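Side-chain contact in Alpha/beta hydrolase fold-3 domain protein (Sulfolobus islandicus, PDB 5LK6), which probably hydrolyses carboxylic esters as a thermostable lipase-like carboxylesterase of the alpha/beta hydrolase fold: residues F15-G20 with R32-A37. Sequence-based numbering, arbitrary orientation.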
ATOM      1  N   PHE A  15       9.119  24.369   4.312  1.00 36.23           N
ATOM      2  CA  PHE A  15       8.187  23.819   3.300  1.00 36.11           C
ATOM      3  C   PHE A  15       6.723  23.928   3.817  1.00 33.90           C
ATOM      4  O   PHE A  15       6.333  23.290   4.816  1.00 31.80           O
ATOM      5  CB  PHE A  15       8.596  22.388   2.981  1.00 34.38           C
ATOM      6  CG  PHE A  15       7.767  21.695   1.963  1.00 33.73           C
ATOM      7  CD1 PHE A  15       8.115  21.764   0.612  1.00 35.88           C
ATOM      8  CD2 PHE A  15       6.738  20.854   2.352  1.00 34.75           C
ATOM      9  CE1 PHE A  15       7.379  21.087  -0.342  1.00 36.20           C
ATOM     10  CE2 PHE A  15       5.995  20.151   1.416  1.00 34.52           C
ATOM     11  CZ  PHE A  15       6.304  20.271   0.071  1.00 38.54           C
ATOM     12  N   ILE A  16       5.950  24.791   3.151  1.00 30.61           N
ATOM     13  CA  ILE A  16       4.634  25.183   3.610  1.00 30.60           C
ATOM     14  C   ILE A  16       3.829  25.845   2.501  1.00 29.54           C
ATOM     15  O   ILE A  16       4.362  26.502   1.597  1.00 29.05           O
ATOM     16  CB  ILE A  16       4.736  26.161   4.841  1.00 33.37           C
ATOM     17  CG1 ILE A  16       3.431  26.140   5.727  1.00 34.65           C
ATOM     18  CG2 ILE A  16       5.182  27.580   4.393  1.00 31.70           C
ATOM     19  CD1 ILE A  16       2.929  24.786   6.308  1.00 32.87           C
ATOM     20  N   VAL A  17       2.524  25.696   2.602  1.00 29.52           N
ATOM     21  CA  VAL A  17       1.621  26.546   1.860  1.00 29.59           C
ATOM     22  C   VAL A  17       0.899  27.386   2.915  1.00 28.57           C
ATOM     23  O   VAL A  17       0.134  26.825   3.718  1.00 29.31           O
ATOM     24  CB  VAL A  17       0.637  25.741   1.018  1.00 29.81           C
ATOM     25  CG1 VAL A  17      -0.229  26.692   0.230  1.00 30.63           C
ATOM     26  CG2 VAL A  17       1.382  24.803   0.089  1.00 30.10           C
ATOM     27  N   PRO A  18       1.152  28.720   2.932  1.00 26.39           N
ATOM     28  CA  PRO A  18       0.638  29.611   4.022  1.00 23.18           C
ATOM     29  C   PRO A  18      -0.843  29.955   3.929  1.00 23.28           C
ATOM     30  O   PRO A  18      -1.184  31.130   3.924  1.00 24.90           O
ATOM     31  CB  PRO A  18       1.499  30.874   3.875  1.00 21.85           C
ATOM     32  CG  PRO A  18       1.848  30.903   2.394  1.00 23.57           C
ATOM     33  CD  PRO A  18       1.943  29.473   1.915  1.00 23.89           C
ATOM     34  N   ILE A  19      -1.700  28.932   3.891  1.00 23.99           N
ATOM     35  CA  ILE A  19      -3.166  29.037   3.818  1.00 23.55           C
ATOM     36  C   ILE A  19      -3.691  29.895   4.963  1.00 24.47           C
ATOM     37  O   ILE A  19      -3.283  29.725   6.119  1.00 23.26           O
ATOM     38  CB  ILE A  19      -3.810  27.638   3.990  1.00 24.38           C
ATOM     39  CG1 ILE A  19      -3.413  26.664   2.879  1.00 26.00           C
ATOM     40  CG2 ILE A  19      -5.323  27.698   4.105  1.00 23.85           C
ATOM     41  CD1 ILE A  19      -3.618  27.214   1.507  1.00 26.93           C
ATOM     42  N   GLY A  20      -4.584  30.826   4.646  1.00 25.49           N
ATOM     43  CA  GLY A  20      -5.082  31.763   5.644  1.00 25.99           C
ATOM     44  C   GLY A  20      -4.119  32.839   6.154  1.00 26.99           C
ATOM     45  O   GLY A  20      -4.535  33.585   7.003  1.00 24.32           O
ATOM     46  N   ARG A  32       1.174  25.847  -6.829  1.00 33.42           N
ATOM     47  CA  ARG A  32       1.678  25.656  -8.221  1.00 35.47           C
ATOM     48  C   ARG A  32       3.183  25.438  -8.276  1.00 33.32           C
ATOM     49  O   ARG A  32       3.586  24.519  -8.965  1.00 31.14           O
ATOM     50  CB  ARG A  32       1.398  26.851  -9.156  1.00 38.71           C
ATOM     51  CG  ARG A  32       0.202  26.760 -10.069  1.00 43.35           C
ATOM     52  CD  ARG A  32       0.416  27.496 -11.397  1.00 51.08           C
ATOM     53  NE  ARG A  32      -0.837  27.464 -12.176  1.00 64.98           N
ATOM     54  CZ  ARG A  32      -0.987  27.269 -13.510  1.00 62.74           C
ATOM     55  NH1 ARG A  32       0.057  27.056 -14.348  1.00 49.75           N
ATOM     56  NH2 ARG A  32      -2.239  27.284 -14.013  1.00 54.32           N
ATOM     57  N   GLN A  33       3.977  26.287  -7.596  1.00 32.09           N
ATOM     58  CA  GLN A  33       5.431  26.183  -7.606  1.00 34.18           C
ATOM     59  C   GLN A  33       5.898  24.907  -6.955  1.00 36.45           C
ATOM     60  O   GLN A  33       6.756  24.238  -7.499  1.00 38.37           O
ATOM     61  CB  GLN A  33       6.112  27.289  -6.824  1.00 38.55           C
ATOM     62  CG  GLN A  33       6.405  28.562  -7.593  1.00 50.31           C
ATOM     63  CD  GLN A  33       6.459  29.873  -6.717  1.00 57.53           C
ATOM     64  OE1 GLN A  33       6.481  29.878  -5.441  1.00 48.68           O
ATOM     65  NE2 GLN A  33       6.444  30.998  -7.428  1.00 54.80           N
ATOM     66  N   LEU A  34       5.387  24.599  -5.758  1.00 35.98           N
ATOM     67  CA  LEU A  34       5.782  23.364  -5.062  1.00 35.40           C
ATOM     68  C   LEU A  34       5.474  22.071  -5.850  1.00 35.88           C
ATOM     69  O   LEU A  34       6.257  21.133  -5.808  1.00 33.81           O
ATOM     70  CB  LEU A  34       5.152  23.286  -3.669  1.00 32.81           C
ATOM     71  CG  LEU A  34       5.648  24.353  -2.685  1.00 33.53           C
ATOM     72  CD1 LEU A  34       4.931  24.144  -1.351  1.00 32.55           C
ATOM     73  CD2 LEU A  34       7.170  24.382  -2.510  1.00 31.10           C
ATOM     74  N   ALA A  35       4.344  22.038  -6.549  1.00 33.62           N
ATOM     75  CA  ALA A  35       3.917  20.869  -7.250  1.00 35.56           C
ATOM     76  C   ALA A  35       4.505  20.737  -8.646  1.00 35.82           C
ATOM     77  O   ALA A  35       4.582  19.625  -9.172  1.00 34.62           O
ATOM     78  CB  ALA A  35       2.426  20.874  -7.339  1.00 38.23           C
ATOM     79  N   SER A  36       4.844  21.858  -9.260  1.00 36.99           N
ATOM     80  CA  SER A  36       5.641  21.905 -10.533  1.00 39.15           C
ATOM     81  C   SER A  36       7.079  21.451 -10.410  1.00 37.23           C
ATOM     82  O   SER A  36       7.669  21.109 -11.394  1.00 46.73           O
ATOM     83  CB  SER A  36       5.700  23.332 -11.095  1.00 37.50           C
ATOM     84  OG  SER A  36       4.373  23.692 -11.426  1.00 43.23           O
ATOM     85  N   ALA A  37       7.663  21.480  -9.226  1.00 34.09           N
ATOM     86  CA  ALA A  37       8.983  20.898  -9.019  1.00 33.79           C
ATOM     87  C   ALA A  37       9.095  19.418  -9.427  1.00 32.82           C
ATOM     88  O   ALA A  37      10.172  18.927  -9.627  1.00 39.58           O
ATOM     89  CB  ALA A  37       9.413  21.056  -7.547  1.00 31.20           C
TER
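With CG swung anti to its carbonyl carbon (chi1 -66°) and CD1 anti to CA (chi2 180°), Leu34 reaches off helix 24-36 and spreads its two methyls over the loop 15-20, CD2 against Phe15 and CD1 against Ile16 and Val17. From the loop, Phe15 has its CG anti to the backbone N (chi1 -179°), which carries the ring toward the leucine. There the ring corner CE1 lies 3.9 Å from Leu34 CD2, which approaches the ring obliquely, and 4.0 Å from Leu34 CD1. Leu34 CD1 lies against the backbone and side chain at Ile16-Val17, 3.8 Å from the carbonyl oxygen Ile16 O and 3.9 Å from Val17 CG2. Val17 and Leu34 run past each other in opposite directions, meeting at CG2 and CD1. The contact is small, about 152 Å² in all, purely van der Waals, and centred on one leucine. On the helix, Arg32 O takes both Ser36 N and Ser36 OG, the latter at 2.7 Å, from opposite faces of its carbonyl plane. Further out, Phe279 meets the Phe15 ring edge-to-face and also touches Leu34, while Phe197 packs on Phe15 and Val17. Together they form an apolar cluster where the connection between helices 5-12 and 24-36 packs against the latter, consistent with the N-terminal part of the helical cap seen in hormone-sensitive-lipase-like alpha/beta hydrolases.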